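Local coordinates for protein beta-galactosidase BgaB (Bifidobacterium adolescentis, PDB 5VYM) that hydrolyses terminal beta-galactose from beta1-4-linked galactooligosaccharides as a family 42 glycosidase, of which this chain is the trimerisation-domain portion, at residues A8-A13 with V52-D57; V64-V69 with Y94-I99; G141-S146 with A177-E182. All blocks are in the same frame, centred on the assembly; numbering follows the deposited sequence.

Contact 1: A8-A13 with V52-D57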
loop_
_atom_site.group_PDB
_atom_site.type_symbol
_atom_site.label_atom_id
_atom_site.label_comp_id
_atom_site.label_asym_id
_atom_site.label_seq_id
_atom_site.Cartn_x
_atom_site.Cartn_y
_atom_site.Cartn_z
ATOM N N ALA B 8 -7.933 1.915 -19.689
ATOM C CA ALA B 8 -9.153 2.615 -19.314
ATOM C C ALA B 8 -8.786 3.914 -18.615
ATOM O O ALA B 8 -8.019 3.910 -17.647
ATOM C CB ALA B 8 -10.032 1.755 -18.401
ATOM N N ILE B 9 -9.322 5.021 -19.114
ATOM C CA ILE B 9 -9.201 6.313 -18.449
ATOM C C ILE B 9 -10.437 6.500 -17.581
ATOM O O ILE B 9 -11.561 6.553 -18.091
ATOM C CB ILE B 9 -9.054 7.452 -19.466
ATOM C CG1 ILE B 9 -7.828 7.213 -20.346
ATOM C CG2 ILE B 9 -8.957 8.793 -18.753
ATOM C CD1 ILE B 9 -7.655 8.232 -21.444
ATOM N N LEU B 10 -10.234 6.583 -16.269
ATOM C CA LEU B 10 -11.348 6.603 -15.335
ATOM C C LEU B 10 -11.930 8.003 -15.210
ATOM O O LEU B 10 -11.197 8.994 -15.129
ATOM C CB LEU B 10 -10.907 6.098 -13.963
ATOM C CG LEU B 10 -10.278 4.704 -13.941
ATOM C CD1 LEU B 10 -10.136 4.224 -12.508
ATOM C CD2 LEU B 10 -11.093 3.719 -14.770
ATOM N N PHE B 11 -13.259 8.076 -15.191
ATOM C CA PHE B 11 -13.984 9.333 -15.063
ATOM C C PHE B 11 -14.739 9.355 -13.741
ATOM O O PHE B 11 -15.518 8.440 -13.449
ATOM C CB PHE B 11 -14.954 9.532 -16.229
ATOM C CG PHE B 11 -15.897 10.683 -16.040
ATOM C CD1 PHE B 11 -15.424 11.986 -16.029
ATOM C CD2 PHE B 11 -17.254 10.465 -15.871
ATOM C CE1 PHE B 11 -16.287 13.051 -15.851
ATOM C CE2 PHE B 11 -18.124 11.526 -15.695
ATOM C CZ PHE B 11 -17.639 12.821 -15.685
ATOM N N SER B 12 -14.507 10.399 -12.950
ATOM C CA SER B 12 -15.157 10.591 -11.658
ATOM C C SER B 12 -16.054 11.819 -11.749
ATOM O O SER B 12 -15.560 12.946 -11.858
ATOM C CB SER B 12 -14.124 10.752 -10.546
ATOM O OG SER B 12 -14.731 11.221 -9.355
ATOM N N ALA B 13 -17.369 11.597 -11.706
ATOM C CA ALA B 13 -18.309 12.713 -11.762
ATOM C C ALA B 13 -18.124 13.649 -10.574
ATOM O O ALA B 13 -18.198 14.875 -10.723
ATOM C CB ALA B 13 -19.745 12.192 -11.817
ATOM N N VAL B 52 -13.946 5.016 -18.951
ATOM C CA VAL B 52 -14.812 4.187 -18.123
ATOM C C VAL B 52 -15.129 4.958 -16.854
ATOM O O VAL B 52 -14.221 5.526 -16.245
ATOM C CB VAL B 52 -14.168 2.831 -17.778
ATOM C CG1 VAL B 52 -15.099 2.003 -16.905
ATOM C CG2 VAL B 52 -13.805 2.080 -19.049
ATOM N N PRO B 53 -16.391 5.024 -16.425
ATOM C CA PRO B 53 -16.696 5.644 -15.132
ATOM C C PRO B 53 -15.980 4.928 -13.996
ATOM O O PRO B 53 -15.788 3.710 -14.021
ATOM C CB PRO B 53 -18.218 5.497 -15.017
ATOM C CG PRO B 53 -18.690 5.392 -16.426
ATOM C CD PRO B 53 -17.609 4.659 -17.168
ATOM N N LEU B 54 -15.589 5.711 -12.989
ATOM C CA LEU B 54 -14.822 5.169 -11.871
ATOM C C LEU B 54 -15.589 4.071 -11.145
ATOM O O LEU B 54 -14.994 3.091 -10.680
ATOM C CB LEU B 54 -14.447 6.298 -10.910
ATOM C CG LEU B 54 -13.690 5.940 -9.632
ATOM C CD1 LEU B 54 -12.443 5.143 -9.952
ATOM C CD2 LEU B 54 -13.332 7.197 -8.854
ATOM N N ALA B 55 -16.913 4.208 -11.047
ATOM C CA ALA B 55 -17.716 3.239 -10.310
ATOM C C ALA B 55 -17.865 1.907 -11.035
ATOM O O ALA B 55 -18.281 0.929 -10.406
ATOM C CB ALA B 55 -19.100 3.819 -10.018
ATOM N N TYR B 56 -17.540 1.838 -12.323
ATOM C CA TYR B 56 -17.745 0.613 -13.080
ATOM C C TYR B 56 -16.622 -0.387 -12.812
ATOM O O TYR B 56 -15.598 -0.073 -12.202
ATOM C CB TYR B 56 -17.847 0.911 -14.576
ATOM C CG TYR B 56 -19.161 1.535 -14.999
ATOM C CD1 TYR B 56 -19.416 1.824 -16.333
ATOM C CD2 TYR B 56 -20.144 1.836 -14.065
ATOM C CE1 TYR B 56 -20.614 2.394 -16.726
ATOM C CE2 TYR B 56 -21.343 2.407 -14.448
ATOM C CZ TYR B 56 -21.573 2.684 -15.779
ATOM O OH TYR B 56 -22.765 3.251 -16.164
ATOM N N ASP B 57 -16.832 -1.615 -13.286
ATOM C CA ASP B 57 -15.882 -2.710 -13.097
ATOM C C ASP B 57 -14.839 -2.643 -14.205
ATOM O O ASP B 57 -15.057 -3.142 -15.312
ATOM C CB ASP B 57 -16.610 -4.051 -13.094
ATOM C CG ASP B 57 -15.677 -5.229 -12.877
ATOM O OD1 ASP B 57 -14.511 -5.014 -12.486
ATOM O OD2 ASP B 57 -16.115 -6.378 -13.101
#
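Leu10 and Leu54 cross at about a right angle and touch through one branch each, CD1 to CD1 at 3.6 Å. Leu54 sits just past the end of strand 50-53, its CG anti to the backbone N (chi1 177°), with CD2 running on to Ser12 CB at 4.0 Å. At the other end of the pairing, Val52 sends CG2 to Ala8 CB, 3.8 Å away. Leu10 and Val52 share one face of the sheet, Phe11 and Pro53 the other. The Phe11 ring leads away from Pro53, and its partners are His31, whose ring lies parallel to it, and Trp32, which it meets edge-to-face.

The backbones run parallel, with strand 7-11 beside strand 50-53, the two joined through helices in a beta-alpha-beta crossover. Val52 N donates to Ile9 O (3.0 Å), and Phe11 N returns a bond to Val52 O (2.9 Å). Leu54 N then reaches Phe11 O at 2.8 Å, so Phe11 bonds to the residues flanking Pro53. Val52 O also receives the CA-H of Leu10, CA to O 3.2 Å. Beyond the pairing the chains part: Ser12 sits at the N-cap position of helix 13-20, its OG hydrogen-bonded to the hydroxyl of Ser15, while Pro53 to Tyr56 form a type I turn.

The chemistry is that of a buried parallel strand pair. The N-H groups it uses on strand 50-53 and just past it are those of Val52 and Leu54, so the missing N-H of Pro53 removes none of these three bonds, and the side chains between the strands add only apolar packing.

Contact 2: V64-V69 with Y94-I99; sequences VVLPTV and YATGLI
The flat groups that meet here are carbonyls, not rings: Thr96 OG1 stands above the plane of the Leu66 carbonyl, 54° out of it, and Gly97 N approaches Val69 O tilted 33° from that carbonyl's plane. The first segment is the end of strand 63-66 and the bend after it, the second the loop that follows the neighbouring parallel strand 89-93, in an alpha/beta domain where helix 74-85 links the two strands as a beta-alpha-beta crossover. The contact ties the strand end and bend to that loop at the C-terminal end of the sheet.

Thr96 carries most of it. With OG1 anti to its own carbonyl carbon and beside the backbone N, the hydroxyl donates to Leu66 O at 2.6 Å and accepts from Val69 N at 3.0 Å, the latter bond fairly straight at 159°. One hydroxyl thus bridges the last residue of the strand and the bend after it, where Thr68 takes up a left-handed backbone conformation. The methyl branch fills the angle between two side chains: CG2 lies 3.8 Å from both Leu66 CB and Val69 CB. A valine in place of Thr96 would probably leave Leu66 O and Val69 N without their shared mate, and the bend less firmly fixed.

One residue on, Gly97 N bonds to Val69 O at 2.8 Å, continuing the link along the backbone. One residue before Thr96, Ala95 CB meets Thr68 CG2 at 3.8 Å. The hydroxyl of Thr68 turns to Asp34 of helix 31-44 and also takes part in a water bridge: the water donates to Thr68 OG1 at 3.1 Å and accepts from Ala95 N, likewise at 3.1 Å.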
loop_
_atom_site.group_PDB
_atom_site.type_symbol
_atom_site.label_atom_id
_atom_site.label_comp_id
_atom_site.label_asym_id
_atom_site.label_seq_id
_atom_site.Cartn_x
_atom_site.Cartn_y
_atom_site.Cartn_z
ATOM N N VAL B 64 -4.882 1.407 -16.057
ATOM C CA VAL B 64 -5.916 2.334 -15.617
ATOM C C VAL B 64 -5.263 3.686 -15.365
ATOM O O VAL B 64 -4.208 3.760 -14.722
ATOM C CB VAL B 64 -6.635 1.809 -14.358
ATOM C CG1 VAL B 64 -6.997 2.937 -13.427
ATOM C CG2 VAL B 64 -7.875 1.025 -14.753
ATOM N N VAL B 65 -5.873 4.749 -15.889
ATOM C CA VAL B 65 -5.331 6.102 -15.810
ATOM C C VAL B 65 -6.317 6.975 -15.048
ATOM O O VAL B 65 -7.519 6.959 -15.337
ATOM C CB VAL B 65 -5.053 6.686 -17.208
ATOM C CG1 VAL B 65 -4.514 8.103 -17.099
ATOM C CG2 VAL B 65 -4.083 5.797 -17.977
ATOM N N LEU B 66 -5.809 7.740 -14.078
ATOM C CA LEU B 66 -6.621 8.644 -13.265
ATOM C C LEU B 66 -6.105 10.067 -13.438
ATOM O O LEU B 66 -5.206 10.507 -12.703
ATOM C CB LEU B 66 -6.604 8.233 -11.793
ATOM C CG LEU B 66 -7.272 6.902 -11.442
ATOM C CD1 LEU B 66 -6.246 5.781 -11.383
ATOM C CD2 LEU B 66 -8.038 7.011 -10.132
ATOM N N PRO B 67 -6.647 10.826 -14.391
ATOM C CA PRO B 67 -6.202 12.210 -14.576
ATOM C C PRO B 67 -7.072 13.208 -13.825
ATOM O O PRO B 67 -8.253 13.372 -14.146
ATOM C CB PRO B 67 -6.308 12.403 -16.092
ATOM C CG PRO B 67 -7.353 11.382 -16.547
ATOM C CD PRO B 67 -7.654 10.447 -15.394
ATOM N N THR B 68 -6.488 13.878 -12.831
ATOM C CA THR B 68 -7.197 14.853 -12.001
ATOM C C THR B 68 -8.471 14.242 -11.416
ATOM O O THR B 68 -9.563 14.813 -11.479
ATOM C CB THR B 68 -7.498 16.133 -12.791
ATOM O OG1 THR B 68 -6.350 16.488 -13.572
ATOM C CG2 THR B 68 -7.824 17.293 -11.850
ATOM N N VAL B 69 -8.326 13.044 -10.857
ATOM C CA VAL B 69 -9.417 12.409 -10.102
ATOM C C VAL B 69 -9.281 12.928 -8.675
ATOM O O VAL B 69 -8.731 12.280 -7.782
ATOM C CB VAL B 69 -9.376 10.881 -10.197
ATOM C CG1 VAL B 69 -10.527 10.263 -9.413
ATOM C CG2 VAL B 69 -9.434 10.447 -11.652
ATOM N N TYR B 94 -1.027 14.272 -11.052
ATOM C CA TYR B 94 -0.560 15.040 -9.901
ATOM C C TYR B 94 -1.713 15.539 -9.037
ATOM O O TYR B 94 -1.541 15.730 -7.828
ATOM C CB TYR B 94 0.305 16.214 -10.367
ATOM C CG TYR B 94 -0.421 17.225 -11.227
ATOM C CD1 TYR B 94 -0.570 17.025 -12.594
ATOM C CD2 TYR B 94 -0.948 18.387 -10.675
ATOM C CE1 TYR B 94 -1.230 17.949 -13.384
ATOM C CE2 TYR B 94 -1.608 19.317 -11.458
ATOM C CZ TYR B 94 -1.746 19.093 -12.811
ATOM O OH TYR B 94 -2.403 20.015 -13.594
ATOM N N ALA B 95 -2.890 15.753 -9.627
ATOM C CA ALA B 95 -4.041 16.272 -8.901
ATOM C C ALA B 95 -5.053 15.188 -8.552
ATOM O O ALA B 95 -6.223 15.496 -8.302
ATOM C CB ALA B 95 -4.715 17.384 -9.705
ATOM N N THR B 96 -4.627 13.928 -8.519
ATOM C CA THR B 96 -5.509 12.802 -8.239
ATOM C C THR B 96 -5.386 12.392 -6.777
ATOM O O THR B 96 -4.275 12.283 -6.247
ATOM C CB THR B 96 -5.176 11.617 -9.149
ATOM O OG1 THR B 96 -5.582 11.914 -10.491
ATOM C CG2 THR B 96 -5.882 10.351 -8.675
ATOM N N GLY B 97 -6.526 12.178 -6.127
ATOM C CA GLY B 97 -6.533 11.639 -4.781
ATOM C C GLY B 97 -6.273 12.645 -3.683
ATOM O O GLY B 97 -5.623 12.311 -2.685
ATOM N N LEU B 98 -6.771 13.870 -3.832
ATOM C CA LEU B 98 -6.556 14.905 -2.829
ATOM C C LEU B 98 -7.689 14.997 -1.819
ATOM O O LEU B 98 -7.463 15.425 -0.681
ATOM C CB LEU B 98 -6.375 16.267 -3.507
ATOM C CG LEU B 98 -5.348 16.351 -4.638
ATOM C CD1 LEU B 98 -5.200 17.788 -5.120
ATOM C CD2 LEU B 98 -4.008 15.784 -4.198
ATOM N N ILE B 99 -8.903 14.607 -2.205
ATOM C CA ILE B 99 -10.092 14.800 -1.389
ATOM C C ILE B 99 -10.851 13.482 -1.303
ATOM O O ILE B 99 -10.874 12.694 -2.254
ATOM C CB ILE B 99 -10.986 15.922 -1.968
ATOM C CG1 ILE B 99 -10.161 17.183 -2.236
ATOM C CG2 ILE B 99 -12.114 16.253 -1.028
ATOM C CD1 ILE B 99 -10.951 18.324 -2.842
HETATM O O HOH W 1 -3.747 15.088 -12.528
#

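Contact 3: G141-S146 with A177-E182; sequences GEIRLS and ATYAGE
Strands 143-146 and 177-180 run antiparallel with a marked twist, their short axes approaching to 4.4 Å at 141°, and pair Leu145 with Tyr179 and Ser146 with Thr178. The second pair is the hydrogen-bonded one: Ser146 N reaches Thr178 O and Thr178 N reaches Ser146 O, both at 2.7 Å and both nearly along the C=O axis. Ala180 N adds a longer bond to Arg144 O, the donor lying above the carbonyl plane.

Ile143, Leu145, Ala177 and Tyr179 share one face. Leu145 and Tyr179 lie side by side pointing the same way, with Leu145 CD1 set 4.0 Å from Tyr179 CD1. Ile143 instead crosses Tyr179 at about a right angle, its CG2 lying beside Tyr179 CB at 3.9 Å. This buried face is extended by Trp162 and Trp187 against Ile143 and by Ala194 against Leu145 and Tyr179.

The other face is smaller and more polar. Ser146 CB meets Ala180 CB diagonally at 3.8 Å, and Thr178 OG1, in the crowded position between its backbone N and carbonyl carbon (chi1 52°), makes a weak bond to Ser146 O at 3.5 Å. The Arg144 chain is extended from CG to NE and brings NH1 to Gly181 CA, 3.7 Å away at the edge of the guanidinium. At the backbone angles of Gly181 a CB would press on the carbonyl O of Ala180, and it would also point at Arg144 NH1, which accounts for the glycine. The guanidinium's NH2 forms a salt bridge with Glu183 of helix 182-186, the helix whose N-cap position Gly181 occupies.

Mainly apolar residues on one face alternate with Arg144, Ser146, Thr178 and the small Ala180 on the other, as in a twisted antiparallel sheet covered on one side; here the pair lies inside the five-stranded sheet of the trimerisation domain.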
loop_
_atom_site.group_PDB
_atom_site.type_symbol
_atom_site.label_atom_id
_atom_site.label_comp_id
_atom_site.label_asym_id
_atom_site.label_seq_id
_atom_site.Cartn_x
_atom_site.Cartn_y
_atom_site.Cartn_z
ATOM N N GLY B 141 -11.180 -9.490 30.624
ATOM C CA GLY B 141 -9.799 -9.925 30.530
ATOM C C GLY B 141 -9.504 -10.995 29.496
ATOM O O GLY B 141 -8.434 -10.978 28.881
ATOM N N GLU B 142 -10.427 -11.935 29.296
ATOM C CA GLU B 142 -10.219 -13.043 28.373
ATOM C C GLU B 142 -11.368 -13.109 27.376
ATOM O O GLU B 142 -12.526 -12.876 27.735
ATOM C CB GLU B 142 -10.097 -14.375 29.122
ATOM C CG GLU B 142 -9.412 -15.472 28.324
ATOM C CD GLU B 142 -9.330 -16.782 29.084
ATOM O OE1 GLU B 142 -10.379 -17.438 29.258
ATOM O OE2 GLU B 142 -8.216 -17.153 29.512
ATOM N N ILE B 143 -11.041 -13.432 26.127
ATOM C CA ILE B 143 -12.008 -13.467 25.034
ATOM C C ILE B 143 -11.768 -14.726 24.211
ATOM O O ILE B 143 -10.618 -15.119 23.984
ATOM C CB ILE B 143 -11.906 -12.204 24.152
ATOM C CG1 ILE B 143 -12.328 -10.963 24.940
ATOM C CG2 ILE B 143 -12.753 -12.341 22.894
ATOM C CD1 ILE B 143 -12.409 -9.714 24.098
ATOM N N ARG B 144 -12.851 -15.359 23.767
ATOM C CA ARG B 144 -12.763 -16.548 22.933
ATOM C C ARG B 144 -12.699 -16.175 21.456
ATOM O O ARG B 144 -13.090 -15.079 21.044
ATOM C CB ARG B 144 -13.957 -17.475 23.167
ATOM C CG ARG B 144 -14.161 -17.907 24.602
ATOM C CD ARG B 144 -15.225 -18.990 24.679
ATOM N NE ARG B 144 -15.868 -19.039 25.988
ATOM C CZ ARG B 144 -16.975 -18.371 26.298
ATOM N NH1 ARG B 144 -17.564 -17.603 25.390
ATOM N NH2 ARG B 144 -17.495 -18.472 27.514
ATOM N N LEU B 145 -12.207 -17.116 20.657
ATOM C CA LEU B 145 -12.153 -16.984 19.210
ATOM C C LEU B 145 -13.071 -18.012 18.564
ATOM O O LEU B 145 -13.334 -19.077 19.131
ATOM C CB LEU B 145 -10.725 -17.173 18.684
ATOM C CG LEU B 145 -9.727 -16.014 18.773
ATOM C CD1 LEU B 145 -9.314 -15.726 20.209
ATOM C CD2 LEU B 145 -8.507 -16.313 17.916
ATOM N N SER B 146 -13.557 -17.684 17.370
ATOM C CA SER B 146 -14.370 -18.599 16.584
ATOM C C SER B 146 -13.912 -18.545 15.136
ATOM O O SER B 146 -13.633 -17.466 14.605
ATOM C CB SER B 146 -15.863 -18.260 16.680
ATOM O OG SER B 146 -16.643 -19.190 15.950
ATOM N N ALA B 177 -10.655 -16.145 11.571
ATOM C CA ALA B 177 -11.162 -16.261 12.928
ATOM C C ALA B 177 -11.668 -14.904 13.391
ATOM O O ALA B 177 -11.135 -13.859 13.009
ATOM C CB ALA B 177 -10.094 -16.785 13.896
ATOM N N THR B 178 -12.712 -14.935 14.216
ATOM C CA THR B 178 -13.281 -13.740 14.813
ATOM C C THR B 178 -13.418 -13.949 16.312
ATOM O O THR B 178 -13.424 -15.080 16.805
ATOM C CB THR B 178 -14.656 -13.394 14.222
ATOM O OG1 THR B 178 -15.504 -14.549 14.277
ATOM C CG2 THR B 178 -14.521 -12.931 12.781
ATOM N N TYR B 179 -13.524 -12.840 17.038
ATOM C CA TYR B 179 -13.819 -12.899 18.461
ATOM C C TYR B 179 -15.315 -13.113 18.652
ATOM O O TYR B 179 -16.133 -12.418 18.043
ATOM C CB TYR B 179 -13.366 -11.618 19.160
ATOM C CG TYR B 179 -11.908 -11.286 18.941
ATOM C CD1 TYR B 179 -10.906 -12.081 19.480
ATOM C CD2 TYR B 179 -11.535 -10.171 18.201
ATOM C CE1 TYR B 179 -9.571 -11.779 19.282
ATOM C CE2 TYR B 179 -10.204 -9.861 17.999
ATOM C CZ TYR B 179 -9.226 -10.667 18.542
ATOM O OH TYR B 179 -7.900 -10.360 18.341
ATOM N N ALA B 180 -15.669 -14.087 19.487
ATOM C CA ALA B 180 -17.060 -14.431 19.725
ATOM C C ALA B 180 -17.246 -14.781 21.194
ATOM O O ALA B 180 -16.280 -15.002 21.932
ATOM C CB ALA B 180 -17.511 -15.593 18.830
ATOM N N GLY B 181 -18.500 -14.829 21.613
ATOM C CA GLY B 181 -18.854 -15.162 22.978
ATOM C C GLY B 181 -19.377 -13.956 23.741
ATOM O O GLY B 181 -19.389 -12.823 23.260
ATOM N N GLU B 182 -19.815 -14.235 24.972
ATOM C CA GLU B 182 -20.376 -13.183 25.813
ATOM C C GLU B 182 -19.319 -12.154 26.198
ATOM O O GLU B 182 -19.608 -10.953 26.258
ATOM C CB GLU B 182 -21.011 -13.795 27.062
ATOM C CG GLU B 182 -22.248 -14.631 26.783
ATOM C CD GLU B 182 -22.783 -15.311 28.029
ATOM O OE1 GLU B 182 -23.166 -16.497 27.943
ATOM O OE2 GLU B 182 -22.813 -14.662 29.096
#

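How the contacts relate
Contacts 1 and 2 belong to one parallel sheet, their centres about 12 Å apart: strands 7-11 and 63-66 are neighbours in it, joined by probable backbone bonds between Ala8, Leu10 and Val65 and by packing of Leu10 on Val64. Both are buried. Contact 1 is strand pairing with apolar side chains, whereas contact 2 joins a strand end and the bend after it to the next strand's loop, through a threonine hydroxyl, one backbone bond and a water instead of a regular ladder. Contact 3 stands apart, its centre about 41 Å from that of contact 1, across the chain's centre. It pairs antiparallel strands in another sheet and is only partly buried, combining an apolar face with a surface arginine.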